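Local atomic coordinates of LPG0439 HIT-related domain-containing protein (Legionella pneumophila subsp. pneumophila, PDB entry 5L0L), a protein that is of unknown function but carries a HIT-related domain, as part of a longer protein predicted to be membrane-bound. Residues K34-I40 / I52-E58; I142-R148 / E178-C182; K187-A191 / V209-K214. The contacts are given in a common frame with arbitrary orientation. Where two conformers were deposited one is given. Residues are numbered along the deposited sequence.

Interaction 1: residues K34-I40 / I52-E58; sequences KYHYSVI and IIRYLNE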
ATOM      1  N   LYS A  34      17.694  -6.498 -12.247  1.00 35.79           N
ATOM      2  CA  LYS A  34      17.163  -5.728 -13.348  1.00 35.39           C
ATOM      3  C   LYS A  34      16.441  -4.435 -12.944  1.00 32.80           C
ATOM      4  O   LYS A  34      16.653  -3.394 -13.565  1.00 33.11           O
ATOM      5  CB  LYS A  34      16.212  -6.615 -14.149  1.00 37.55           C
ATOM      6  CG  LYS A  34      15.805  -6.016 -15.480  1.00 40.19           C
ATOM      7  CD  LYS A  34      14.944  -6.954 -16.323  1.00 42.24           C
ATOM      8  CE  LYS A  34      14.170  -6.154 -17.368  1.00 43.93           C
ATOM      9  NZ  LYS A  34      13.297  -7.017 -18.208  1.00 46.13           N
ATOM     10  N   TYR A  35      15.551  -4.514 -11.958  1.00 28.94           N
ATOM     11  CA  TYR A  35      14.720  -3.351 -11.596  1.00 27.18           C
ATOM     12  C   TYR A  35      15.326  -2.655 -10.385  1.00 25.51           C
ATOM     13  O   TYR A  35      15.568  -3.304  -9.358  1.00 24.86           O
ATOM     14  CB  TYR A  35      13.284  -3.781 -11.340  1.00 27.02           C
ATOM     15  CG  TYR A  35      12.655  -4.451 -12.547  1.00 27.72           C
ATOM     16  CD1 TYR A  35      12.134  -3.702 -13.606  1.00 27.88           C
ATOM     17  CD2 TYR A  35      12.623  -5.845 -12.648  1.00 28.54           C
ATOM     18  CE1 TYR A  35      11.573  -4.324 -14.728  1.00 28.62           C
ATOM     19  CE2 TYR A  35      12.059  -6.478 -13.764  1.00 29.10           C
ATOM     20  CZ  TYR A  35      11.544  -5.716 -14.798  1.00 29.27           C
ATOM     21  OH  TYR A  35      11.003  -6.360 -15.894  1.00 29.89           O
ATOM     22  N   HIS A  36      15.601  -1.363 -10.527  1.00 24.54           N
ATOM     23  CA  HIS A  36      16.320  -0.591  -9.494  1.00 23.92           C
ATOM     24  C   HIS A  36      15.347   0.347  -8.770  1.00 22.28           C
ATOM     25  O   HIS A  36      14.590   1.079  -9.429  1.00 22.02           O
ATOM     26  CB  HIS A  36      17.404   0.270 -10.129  1.00 25.18           C
ATOM     27  CG  HIS A  36      18.353  -0.493 -10.995  1.00 26.94           C
ATOM     28  ND1 HIS A  36      19.222  -1.435 -10.489  1.00 28.09           N
ATOM     29  CD2 HIS A  36      18.553  -0.471 -12.338  1.00 28.06           C
ATOM     30  CE1 HIS A  36      19.917  -1.966 -11.488  1.00 28.75           C
ATOM     31  NE2 HIS A  36      19.531  -1.398 -12.615  1.00 28.81           N
ATOM     32  N   TYR A  37      15.414   0.356  -7.445  1.00 20.88           N
ATOM     33  CA  TYR A  37      14.521   1.159  -6.579  1.00 19.85           C
ATOM     34  C   TYR A  37      15.325   1.931  -5.535  1.00 19.42           C
ATOM     35  O   TYR A  37      16.344   1.425  -5.058  1.00 20.14           O
ATOM     36  CB  TYR A  37      13.517   0.240  -5.860  1.00 19.40           C
ATOM     37  CG  TYR A  37      12.654  -0.554  -6.811  1.00 19.51           C
ATOM     38  CD1 TYR A  37      13.104  -1.759  -7.331  1.00 19.77           C
ATOM     39  CD2 TYR A  37      11.415  -0.077  -7.224  1.00 19.45           C
ATOM     40  CE1 TYR A  37      12.338  -2.499  -8.221  1.00 20.19           C
ATOM     41  CE2 TYR A  37      10.640  -0.805  -8.128  1.00 19.71           C
ATOM     42  CZ  TYR A  37      11.123  -2.002  -8.641  1.00 20.11           C
ATOM     43  OH  TYR A  37      10.365  -2.712  -9.538  1.00 20.58           O
ATOM     44  N   SER A  38      14.910   3.157  -5.216  1.00 18.78           N
ATOM     45  CA  SER A  38      15.484   3.938  -4.130  1.00 18.29           C
ATOM     46  C   SER A  38      14.569   3.928  -2.914  1.00 17.30           C
ATOM     47  O   SER A  38      13.352   3.864  -3.055  1.00 16.93           O
ATOM     48  CB  SER A  38      15.738   5.390  -4.535  1.00 18.81           C
ATOM     49  OG  SER A  38      14.554   6.066  -4.818  1.00 19.49           O
ATOM     50  N   VAL A  39      15.170   3.911  -1.742  1.00 16.65           N
ATOM     51  CA  VAL A  39      14.493   4.050  -0.478  1.00 15.98           C
ATOM     52  C   VAL A  39      15.079   5.279   0.205  1.00 15.66           C
ATOM     53  O   VAL A  39      16.283   5.314   0.498  1.00 15.85           O
ATOM     54  CB  VAL A  39      14.677   2.803   0.401  1.00 16.10           C
ATOM     55  CG1 VAL A  39      14.016   3.015   1.747  1.00 15.89           C
ATOM     56  CG2 VAL A  39      14.159   1.542  -0.337  1.00 16.44           C
ATOM     57  N   ILE A  40      14.252   6.301   0.462  1.00 15.14           N
ATOM     58  CA  ILE A  40      14.716   7.533   1.103  1.00 15.00           C
ATOM     59  C   ILE A  40      13.756   7.930   2.221  1.00 14.60           C
ATOM     60  O   ILE A  40      12.566   7.593   2.173  1.00 14.21           O
ATOM     61  CB  ILE A  40      14.886   8.716   0.082  1.00 15.28           C
ATOM     62  CG1 ILE A  40      13.537   9.302  -0.335  1.00 15.18           C
ATOM     63  CG2 ILE A  40      15.661   8.266  -1.164  1.00 15.65           C
ATOM     64  CD1 ILE A  40      13.651  10.520  -1.226  1.00 15.71           C
ATOM     65  N   ILE A  52       9.923   7.024   1.300  1.00 13.22           N
ATOM     66  CA  ILE A  52       9.410   6.872  -0.073  1.00 13.69           C
ATOM     67  C   ILE A  52      10.241   5.770  -0.726  1.00 14.02           C
ATOM     68  O   ILE A  52      11.475   5.782  -0.658  1.00 14.05           O
ATOM     69  CB  ILE A  52       9.567   8.157  -0.876  1.00 14.01           C
ATOM     70  CG1 ILE A  52       8.864   9.331  -0.174  1.00 14.06           C
ATOM     71  CG2 ILE A  52       9.026   7.983  -2.308  1.00 14.39           C
ATOM     72  CD1 ILE A  52       9.269  10.695  -0.713  1.00 14.49           C
ATOM     73  N   ILE A  53       9.559   4.811  -1.332  1.00 14.46           N
ATOM     74  CA  ILE A  53      10.180   3.758  -2.095  1.00 14.98           C
ATOM     75  C   ILE A  53       9.797   4.064  -3.525  1.00 15.76           C
ATOM     76  O   ILE A  53       8.590   4.166  -3.832  1.00 15.67           O
ATOM     77  CB  ILE A  53       9.637   2.378  -1.695  1.00 15.03           C
ATOM     78  CG1 ILE A  53       9.873   2.148  -0.200  1.00 14.86           C
ATOM     79  CG2 ILE A  53      10.279   1.285  -2.576  1.00 15.38           C
ATOM     80  CD1 ILE A  53       9.363   0.815   0.313  1.00 15.08           C
ATOM     81  N   ARG A  54      10.815   4.256  -4.375  1.00 16.64           N
ATOM     82  CA  ARG A  54      10.616   4.754  -5.719  1.00 17.62           C
ATOM     83  C   ARG A  54      11.346   3.913  -6.763  1.00 18.17           C
ATOM     84  O   ARG A  54      12.496   3.514  -6.573  1.00 17.95           O
ATOM     85  CB  ARG A  54      11.039   6.229  -5.795  1.00 18.41           C
ATOM     86  CG  ARG A  54      11.074   6.835  -7.197  1.00 19.59           C
ATOM     87  CD  ARG A  54      12.437   6.681  -7.802  1.00 20.61           C
ATOM     88  NE  ARG A  54      12.587   7.376  -9.095  1.00 22.01           N
ATOM     89  CZ  ARG A  54      13.060   8.619  -9.262  1.00 23.02           C
ATOM     90  NH1 ARG A  54      13.443   9.386  -8.238  1.00 23.33           N
ATOM     91  NH2 ARG A  54      13.155   9.094 -10.488  1.00 24.21           N
ATOM     92  N   TYR A  55      10.657   3.652  -7.867  1.00 18.82           N
ATOM     93  CA  TYR A  55      11.250   2.908  -8.973  1.00 19.77           C
ATOM     94  C   TYR A  55      12.084   3.884  -9.785  1.00 20.56           C
ATOM     95  O   TYR A  55      11.551   4.872 -10.294  1.00 20.75           O
ATOM     96  CB  TYR A  55      10.124   2.342  -9.841  1.00 20.21           C
ATOM     97  CG  TYR A  55      10.567   1.678 -11.119  1.00 20.97           C
ATOM     98  CD1 TYR A  55      11.592   0.744 -11.125  1.00 21.04           C
ATOM     99  CD2 TYR A  55       9.901   1.948 -12.321  1.00 21.70           C
ATOM    100  CE1 TYR A  55      11.988   0.123 -12.326  1.00 21.80           C
ATOM    101  CE2 TYR A  55      10.279   1.320 -13.511  1.00 22.40           C
ATOM    102  CZ  TYR A  55      11.338   0.428 -13.501  1.00 22.30           C
ATOM    103  OH  TYR A  55      11.710  -0.219 -14.694  1.00 23.22           O
ATOM    104  N   LEU A  56      13.374   3.602  -9.896  1.00 21.28           N
ATOM    105  CA  LEU A  56      14.302   4.439 -10.646  1.00 22.53           C
ATOM    106  C   LEU A  56      14.275   4.107 -12.140  1.00 24.09           C
ATOM    107  O   LEU A  56      13.984   4.959 -12.962  1.00 24.30           O
ATOM    108  CB  LEU A  56      15.733   4.264 -10.101  1.00 22.33           C
ATOM    109  CG  LEU A  56      15.971   4.672  -8.656  1.00 21.73           C
ATOM    110  CD1 LEU A  56      17.273   4.070  -8.096  1.00 21.80           C
ATOM    111  CD2 LEU A  56      15.991   6.184  -8.564  1.00 21.87           C
ATOM    112  N   ASN A  57      14.593   2.866 -12.458  1.00 26.32           N
ATOM    113  CA  ASN A  57      14.759   2.433 -13.846  1.00 26.89           C
ATOM    114  C   ASN A  57      15.017   0.944 -13.936  1.00 28.67           C
ATOM    115  O   ASN A  57      15.258   0.270 -12.932  1.00 28.35           O
ATOM    116  CB  ASN A  57      15.948   3.182 -14.490  1.00 27.80           C
ATOM    117  CG  ASN A  57      17.279   2.779 -13.896  1.00 29.82           C
ATOM    118  OD1 ASN A  57      17.501   2.882 -12.694  1.00 32.10           O
ATOM    119  ND2 ASN A  57      18.184   2.330 -14.739  1.00 31.76           N
ATOM    120  N   GLU A  58      15.030   0.454 -15.175  1.00 31.34           N
ATOM    121  CA  GLU A  58      15.311  -0.937 -15.486  1.00 34.95           C
ATOM    122  C   GLU A  58      16.621  -0.968 -16.294  1.00 36.27           C
ATOM    123  O   GLU A  58      16.825  -0.111 -17.154  1.00 36.50           O
ATOM    124  CB  GLU A  58      14.132  -1.507 -16.286  1.00 38.25           C
ATOM    125  CG  GLU A  58      14.384  -2.827 -16.967  1.00 43.60           C
ATOM    126  CD  GLU A  58      15.097  -2.691 -18.309  1.00 47.41           C
ATOM    127  OE1 GLU A  58      14.696  -1.798 -19.106  1.00 50.82           O
ATOM    128  OE2 GLU A  58      16.050  -3.472 -18.552  1.00 50.74           O
TER
HETATM  129  O   HOH W   1      12.819   7.012  -2.988  1.00 17.24           O
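An antiparallel beta hairpin shows how one extra residue can be absorbed without breaking a sheet. At I52 the strands form a hydrogen-bonded pair: I52 N gives to I40 O at 2.8 Å and I40 N to I52 O at 3.0 Å. I53 faces V39 as a non-hydrogen-bonded pair, CG1 to CG2 of V39 at 4.3 Å, on the face covered by helix 73-92. R54 pairs with S38 (R54 N to S38 O 2.9 Å, S38 N to R54 O 2.8 Å); its guanidinium reaches on to S16, while a water links S38 OG with I52 O. Next, Y55 CD1 lies over one face of the Y37 ring, 3.5 Å from Y37 CE2, and both tyrosine hydroxyls bond E75 of helix 73-92. At L56 the register slips. L56 N donates to H36 O at 2.8 Å and N57 O accepts from H36 N at 2.9 Å, so both residues face H36 in a classic beta bulge. E58 closes the pairing opposite Y35, its CG 3.4 Å from K34 CE. Backbone bonding is therefore continuous through the bulge, while Y37 and Y55 combine ring contact within the hairpin with hydrogen bonds to helix 73-92, which packs on their face.

Interaction 2: residues I142-R148 / E178-C182; sequences IAGVPLR and ELKAC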
ATOM      1  N   ILE A 142      13.454   5.930  17.838  1.00 15.45           N
ATOM      2  CA  ILE A 142      14.862   6.202  17.555  1.00 15.47           C
ATOM      3  C   ILE A 142      15.246   7.347  18.488  1.00 15.58           C
ATOM      4  O   ILE A 142      14.550   8.363  18.520  1.00 15.30           O
ATOM      5  CB  ILE A 142      15.029   6.585  16.092  1.00 15.14           C
ATOM      6  CG1 ILE A 142      14.665   5.385  15.203  1.00 15.06           C
ATOM      7  CG2 ILE A 142      16.422   7.075  15.820  1.00 15.26           C
ATOM      8  CD1 ILE A 142      14.573   5.708  13.728  1.00 14.84           C
ATOM      9  N   ALA A 143      16.303   7.152  19.295  1.00 15.90           N
ATOM     10  CA  ALA A 143      16.679   8.138  20.316  1.00 16.09           C
ATOM     11  C   ALA A 143      16.818   9.550  19.744  1.00 15.87           C
ATOM     12  O   ALA A 143      17.490   9.776  18.728  1.00 15.80           O
ATOM     13  CB  ALA A 143      17.949   7.716  21.076  1.00 16.63           C
ATOM     14  N   GLY A 144      16.110  10.486  20.370  1.00 15.83           N
ATOM     15  CA  GLY A 144      16.125  11.907  19.989  1.00 15.74           C
ATOM     16  C   GLY A 144      15.079  12.247  18.930  1.00 15.45           C
ATOM     17  O   GLY A 144      14.950  13.415  18.538  1.00 15.41           O
ATOM     18  N   VAL A 145      14.312  11.257  18.454  1.00 15.18           N
ATOM     19  CA  VAL A 145      13.379  11.521  17.343  1.00 14.96           C
ATOM     20  C   VAL A 145      11.991  10.969  17.717  1.00 14.85           C
ATOM     21  O   VAL A 145      11.737   9.781  17.576  1.00 14.62           O
ATOM     22  CB  VAL A 145      13.852  10.886  16.019  1.00 14.84           C
ATOM     23  CG1 VAL A 145      13.008  11.421  14.858  1.00 14.71           C
ATOM     24  CG2 VAL A 145      15.350  11.077  15.758  1.00 15.05           C
ATOM     25  N   PRO A 146      11.076  11.838  18.161  1.00 14.99           N
ATOM     26  CA  PRO A 146       9.714  11.374  18.447  1.00 15.00           C
ATOM     27  C   PRO A 146       9.079  10.871  17.147  1.00 14.64           C
ATOM     28  O   PRO A 146       9.339  11.430  16.082  1.00 14.44           O
ATOM     29  CB  PRO A 146       8.971  12.641  18.913  1.00 15.30           C
ATOM     30  CG  PRO A 146      10.013  13.660  19.099  1.00 15.52           C
ATOM     31  CD  PRO A 146      11.254  13.276  18.403  1.00 15.32           C
ATOM     32  N   LEU A 147       8.284   9.830  17.258  1.00 14.58           N
ATOM     33  CA  LEU A 147       7.623   9.270  16.099  1.00 14.41           C
ATOM     34  C   LEU A 147       6.748  10.295  15.378  1.00 14.48           C
ATOM     35  O   LEU A 147       6.828  10.433  14.161  1.00 14.33           O
ATOM     36  CB  LEU A 147       6.781   8.056  16.516  1.00 14.41           C
ATOM     37  CG  LEU A 147       6.068   7.323  15.352  1.00 14.24           C
ATOM     38  CD1 LEU A 147       7.092   6.650  14.445  1.00 14.16           C
ATOM     39  CD2 LEU A 147       5.053   6.316  15.904  1.00 14.37           C
ATOM     40  N   ARG A 148       5.942  11.023  16.157  1.00 14.77           N
ATOM     41  CA  ARG A 148       4.951  11.961  15.651  1.00 15.07           C
ATOM     42  C   ARG A 148       3.867  11.243  14.844  1.00 14.89           C
ATOM     43  O   ARG A 148       3.830  10.005  14.788  1.00 14.75           O
ATOM     44  CB  ARG A 148       5.614  13.099  14.844  1.00 15.42           C
ATOM     45  CG  ARG A 148       6.675  13.849  15.646  1.00 15.85           C
ATOM     46  CD  ARG A 148       7.520  14.628  14.661  1.00 16.13           C
ATOM     47  NE  ARG A 148       8.450  15.490  15.328  1.00 16.53           N
ATOM     48  CZ  ARG A 148       9.772  15.334  15.407  1.00 16.46           C
ATOM     49  NH1 ARG A 148      10.428  14.316  14.866  1.00 16.26           N
ATOM     50  NH2 ARG A 148      10.439  16.238  16.099  1.00 16.76           N
ATOM     51  N   GLU A 178      17.951  15.363  13.923  1.00 16.49           N
ATOM     52  CA  GLU A 178      16.999  14.251  13.978  1.00 15.91           C
ATOM     53  C   GLU A 178      16.989  13.440  12.679  1.00 15.51           C
ATOM     54  O   GLU A 178      16.941  12.219  12.725  1.00 15.14           O
ATOM     55  CB  GLU A 178      15.578  14.758  14.293  1.00 15.84           C
ATOM     56  CG  GLU A 178      15.495  15.303  15.710  1.00 16.10           C
ATOM     57  CD  GLU A 178      14.140  15.880  16.072  1.00 16.30           C
ATOM     58  OE1 GLU A 178      13.123  15.646  15.374  1.00 16.23           O
ATOM     59  OE2 GLU A 178      14.106  16.586  17.108  1.00 16.76           O
ATOM     60  N   LEU A 179      17.079  14.138  11.555  1.00 15.63           N
ATOM     61  CA  LEU A 179      17.160  13.482  10.238  1.00 15.80           C
ATOM     62  C   LEU A 179      18.391  12.577  10.189  1.00 15.97           C
ATOM     63  O   LEU A 179      18.307  11.409   9.790  1.00 15.46           O
ATOM     64  CB  LEU A 179      17.200  14.495   9.116  1.00 16.37           C
ATOM     65  CG  LEU A 179      17.429  13.958   7.692  1.00 16.83           C
ATOM     66  CD1 LEU A 179      16.359  12.937   7.307  1.00 16.66           C
ATOM     67  CD2 LEU A 179      17.479  15.146   6.741  1.00 17.74           C
ATOM     68  N   LYS A 180      19.519  13.127  10.602  1.00 16.69           N
ATOM     69  CA  LYS A 180      20.760  12.335  10.609  1.00 17.43           C
ATOM     70  C   LYS A 180      20.639  11.079  11.498  1.00 16.47           C
ATOM     71  O   LYS A 180      21.075  10.002  11.104  1.00 16.38           O
ATOM     72  CB  LYS A 180      21.943  13.195  11.040  1.00 19.27           C
ATOM     73  CG  LYS A 180      22.363  14.194   9.992  1.00 21.45           C
ATOM     74  CD  LYS A 180      23.677  14.865  10.465  1.00 23.92           C
ATOM     75  CE  LYS A 180      23.733  16.366  10.409  1.00 26.15           C
ATOM     76  NZ  LYS A 180      24.549  16.868   9.265  1.00 28.80           N
ATOM     77  N   ALA A 181      20.049  11.222  12.681  1.00 15.66           N
ATOM     78  CA  ALA A 181      19.868  10.090  13.606  1.00 15.26           C
ATOM     79  C   ALA A 181      18.938   9.020  12.996  1.00 14.73           C
ATOM     80  O   ALA A 181      19.202   7.841  13.077  1.00 14.66           O
ATOM     81  CB  ALA A 181      19.301  10.579  14.932  1.00 15.34           C
ATOM     82  N   CYS A 182      17.818   9.470  12.455  0.70 14.19           N
ATOM     83  CA  CYS A 182      16.808   8.559  11.887  0.70 13.95           C
ATOM     84  C   CYS A 182      17.404   7.756  10.729  0.70 13.98           C
ATOM     85  O   CYS A 182      17.272   6.535  10.628  0.70 13.92           O
ATOM     86  CB  CYS A 182      15.629   9.347  11.396  0.70 13.82           C
ATOM     87  SG  CYS A 182      14.187   8.335  11.043  0.70 13.69           S
TER
HETATM   88  O   HOH W   2      15.168  15.729  19.363  0.50 17.24           O
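A few side chains can hold a loop against a helix, as in residues 142-148 and E178-C182. I142 to V145 form a type II beta turn, closed by V145 N to I142 O at 2.9 Å, with G144 in its third position, which needs positive phi and commonly holds glycine. The turn sets both end side chains toward the helix. I142, in an mt rotamer, extends CD1 to 3.8 Å from C182 SG; V145, with chi1 t, brings CG2 to 4.1 Å from A181 CB. Beyond the turn, R148 (chi1 m, then two t angles) meets E178 edge-on with its guanidinium: NH1 and NH2 lie 3.0 and 2.8 Å from E178 OE1. E178 is mt, and its OE2 receives a water at 2.6 Å that also donates to G144 O at 2.5 Å. Y49 holds the backbone of I142 and V145 from outside. The arrangement is a beta turn docked on the N-terminal part of helix 176-194, an apolar patch beside a salt bridge, within the HIT-related region.

Interaction 3: residues K187-A191 / V209-K214; sequences KLKLA and VTIHDK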
ATOM      1  N   LYS A 187      19.470   2.816   8.176  1.00 14.71           N
ATOM      2  CA  LYS A 187      20.562   2.107   7.480  1.00 15.12           C
ATOM      3  C   LYS A 187      21.060   0.893   8.272  1.00 15.33           C
ATOM      4  O   LYS A 187      21.207  -0.189   7.725  1.00 15.39           O
ATOM      5  CB  LYS A 187      21.729   3.046   7.190  1.00 15.58           C
ATOM      6  CG  LYS A 187      21.448   4.065   6.120  1.00 15.83           C
ATOM      7  CD  LYS A 187      22.586   5.038   5.983  1.00 16.47           C
ATOM      8  CE  LYS A 187      22.278   6.153   4.991  1.00 16.86           C
ATOM      9  NZ  LYS A 187      23.383   7.144   4.910  1.00 17.67           N
ATOM     10  N   LEU A 188      21.282   1.079   9.563  1.00 15.50           N
ATOM     11  CA  LEU A 188      21.751   0.005  10.411  1.00 16.04           C
ATOM     12  C   LEU A 188      20.749  -1.139  10.509  1.00 16.27           C
ATOM     13  O   LEU A 188      21.128  -2.309  10.360  1.00 16.32           O
ATOM     14  CB  LEU A 188      22.146   0.513  11.796  1.00 16.29           C
ATOM     15  CG  LEU A 188      22.677  -0.567  12.749  1.00 16.92           C
ATOM     16  CD1 LEU A 188      23.898  -1.255  12.172  1.00 17.38           C
ATOM     17  CD2 LEU A 188      22.995   0.045  14.110  1.00 17.37           C
ATOM     18  N   LYS A 189      19.473  -0.819  10.748  1.00 16.40           N
ATOM     19  CA  LYS A 189      18.477  -1.870  10.883  1.00 17.15           C
ATOM     20  C   LYS A 189      18.322  -2.632   9.556  1.00 16.82           C
ATOM     21  O   LYS A 189      18.172  -3.842   9.557  1.00 16.89           O
ATOM     22  CB  LYS A 189      17.126  -1.323  11.370  1.00 17.92           C
ATOM     23  CG  LYS A 189      17.126  -0.797  12.803  1.00 19.16           C
ATOM     24  CD  LYS A 189      17.563  -1.821  13.805  1.00 21.02           C
ATOM     25  CE  LYS A 189      17.405  -1.400  15.266  1.00 22.55           C
ATOM     26  NZ  LYS A 189      18.201  -2.406  16.039  1.00 24.09           N
ATOM     27  N   LEU A 190      18.391  -1.928   8.440  1.00 16.53           N
ATOM     28  CA  LEU A 190      18.316  -2.583   7.140  1.00 16.73           C
ATOM     29  C   LEU A 190      19.527  -3.473   6.898  1.00 17.15           C
ATOM     30  O   LEU A 190      19.384  -4.634   6.464  1.00 17.33           O
ATOM     31  CB  LEU A 190      18.173  -1.545   6.033  1.00 16.62           C
ATOM     32  CG  LEU A 190      18.115  -2.085   4.598  1.00 16.85           C
ATOM     33  CD1 LEU A 190      16.998  -3.081   4.410  1.00 17.04           C
ATOM     34  CD2 LEU A 190      18.021  -0.916   3.635  1.00 17.01           C
ATOM     35  N   ALA A 191      20.713  -2.944   7.211  1.00 17.43           N
ATOM     36  CA  ALA A 191      21.951  -3.712   7.009  1.00 18.12           C
ATOM     37  C   ALA A 191      21.931  -4.959   7.889  1.00 18.69           C
ATOM     38  O   ALA A 191      22.318  -6.044   7.419  1.00 19.17           O
ATOM     39  CB  ALA A 191      23.184  -2.865   7.265  1.00 18.38           C
ATOM     40  N   VAL A 209      20.760  -5.198  -1.894  1.00 25.61           N
ATOM     41  CA  VAL A 209      20.651  -3.942  -1.185  1.00 24.23           C
ATOM     42  C   VAL A 209      22.035  -3.292  -1.111  1.00 24.48           C
ATOM     43  O   VAL A 209      22.989  -3.949  -0.695  1.00 24.72           O
ATOM     44  CB  VAL A 209      20.165  -4.215   0.251  1.00 24.17           C
ATOM     45  CG1 VAL A 209      20.099  -2.927   1.051  1.00 23.97           C
ATOM     46  CG2 VAL A 209      18.834  -4.944   0.244  1.00 24.21           C
ATOM     47  N   THR A 210      22.133  -2.028  -1.524  1.00 24.01           N
ATOM     48  CA  THR A 210      23.323  -1.215  -1.326  1.00 24.60           C
ATOM     49  C   THR A 210      22.960   0.031  -0.480  1.00 23.43           C
ATOM     50  O   THR A 210      22.263   0.941  -0.959  1.00 22.57           O
ATOM     51  CB  THR A 210      23.916  -0.758  -2.676  1.00 26.46           C
ATOM     52  OG1 THR A 210      24.179  -1.909  -3.480  1.00 28.32           O
ATOM     53  CG2 THR A 210      25.233   0.002  -2.481  1.00 27.89           C
ATOM     54  N   ILE A 211      23.477   0.083   0.745  1.00 22.97           N
ATOM     55  CA  ILE A 211      23.259   1.217   1.645  1.00 22.98           C
ATOM     56  C   ILE A 211      23.952   2.435   1.052  1.00 23.50           C
ATOM     57  O   ILE A 211      25.068   2.321   0.562  1.00 23.28           O
ATOM     58  CB  ILE A 211      23.854   0.972   3.039  1.00 23.96           C
ATOM     59  CG1 ILE A 211      23.211  -0.232   3.725  1.00 24.82           C
ATOM     60  CG2 ILE A 211      23.760   2.234   3.910  1.00 23.71           C
ATOM     61  CD1 ILE A 211      21.738  -0.141   4.003  1.00 24.82           C
ATOM     62  N   HIS A 212      23.300   3.586   1.083  1.00 23.49           N
ATOM     63  CA  HIS A 212      23.874   4.832   0.585  1.00 25.79           C
ATOM     64  C   HIS A 212      24.883   5.408   1.587  1.00 27.93           C
ATOM     65  O   HIS A 212      24.514   5.716   2.699  1.00 27.39           O
ATOM     66  CB  HIS A 212      22.775   5.868   0.360  1.00 25.79           C
ATOM     67  CG  HIS A 212      23.278   7.191  -0.133  1.00 27.13           C
ATOM     68  ND1 HIS A 212      23.510   7.442  -1.465  1.00 29.28           N
ATOM     69  CD2 HIS A 212      23.571   8.341   0.517  1.00 27.14           C
ATOM     70  CE1 HIS A 212      23.917   8.689  -1.620  1.00 29.75           C
ATOM     71  NE2 HIS A 212      23.977   9.253  -0.427  1.00 29.26           N
ATOM     72  N   ASP A 213      26.147   5.552   1.195  1.00 31.21           N
ATOM     73  CA  ASP A 213      27.127   6.249   2.046  1.00 36.06           C
ATOM     74  C   ASP A 213      26.901   7.764   1.981  1.00 38.84           C
ATOM     75  O   ASP A 213      26.825   8.332   0.893  1.00 40.73           O
ATOM     76  CB  ASP A 213      28.573   5.932   1.621  1.00 38.78           C
ATOM     77  CG  ASP A 213      28.945   4.480   1.861  1.00 40.52           C
ATOM     78  OD1 ASP A 213      28.230   3.783   2.608  1.00 40.40           O
ATOM     79  OD2 ASP A 213      29.964   4.019   1.298  1.00 46.33           O
ATOM     80  N   LYS A 214      26.760   8.397   3.142  1.00 43.21           N
ATOM     81  CA  LYS A 214      26.641   9.869   3.220  1.00 48.03           C
ATOM     82  C   LYS A 214      27.834  10.575   2.534  1.00 51.41           C
ATOM     83  O   LYS A 214      28.984  10.128   2.651  1.00 51.86           O
ATOM     84  CB  LYS A 214      26.542  10.343   4.675  1.00 48.97           C
ATOM     85  CG  LYS A 214      25.142  10.676   5.150  1.00 49.91           C
ATOM     86  CD  LYS A 214      25.198  11.552   6.401  1.00 50.94           C
ATOM     87  CE  LYS A 214      23.799  11.915   6.904  1.00 50.89           C
ATOM     88  NZ  LYS A 214      23.089  12.815   5.968  1.00 51.67           N
TER
HETATM   89  O   HOH W   3      26.548   6.315   5.919  1.00 17.44           O
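Apolar contact is the core of this helix-on-sheet packing. L190 CD2 sits 3.9 Å from V209 CG1 and 3.8 Å from I211 CD1, wedged between two residues of the edge strand that point to the same side, while T210 between them points away. L190 also meets I26 and A27 of strand 25-31 and M86 and V89 of helix 73-92. Farther out, A191 CB brushes I211 CG1 at 4.4 Å, and the aliphatic part of K187 lies along I211, its CD 3.7 Å from I211 CG2. That extended lysine carries its charge to the edge, where NZ donates to H212 O at 2.9 Å, just past the end of the strand; a water makes only weak bonds to K187 NZ and K214 N. The short helix and strand segments run roughly antiparallel, at 151°, with axes 9.6 Å apart at closest approach. Helix 176-194 thus packs at 207-211, one of the two edge strands of the six-stranded sheet: helices on one face of an antiparallel sheet, an alpha+beta arrangement.

From the N terminus, interaction 1 comes first, closing a hairpin over the eleven residues between K34-I40 and I52-E58 in the middle of the six-stranded sheet. The chain then passes through helix 73-92 and further strands before interaction 2 closes a long, mostly irregular loop onto helix 176-194. Interaction 3 follows, joining the same helix, farther along, to the edge strand across a 17-residue connection that includes helix 197-203. The three are in series, neither nested nor crossed. Interactions 2 and 3 touch where K180 CG lies 4.1 Å from K214 CE; interactions 1 and 3 share the sheet, with centres about 14 Å apart. Helix 176-194 thereby connects loop 142-148 to the sheet holding the hairpin.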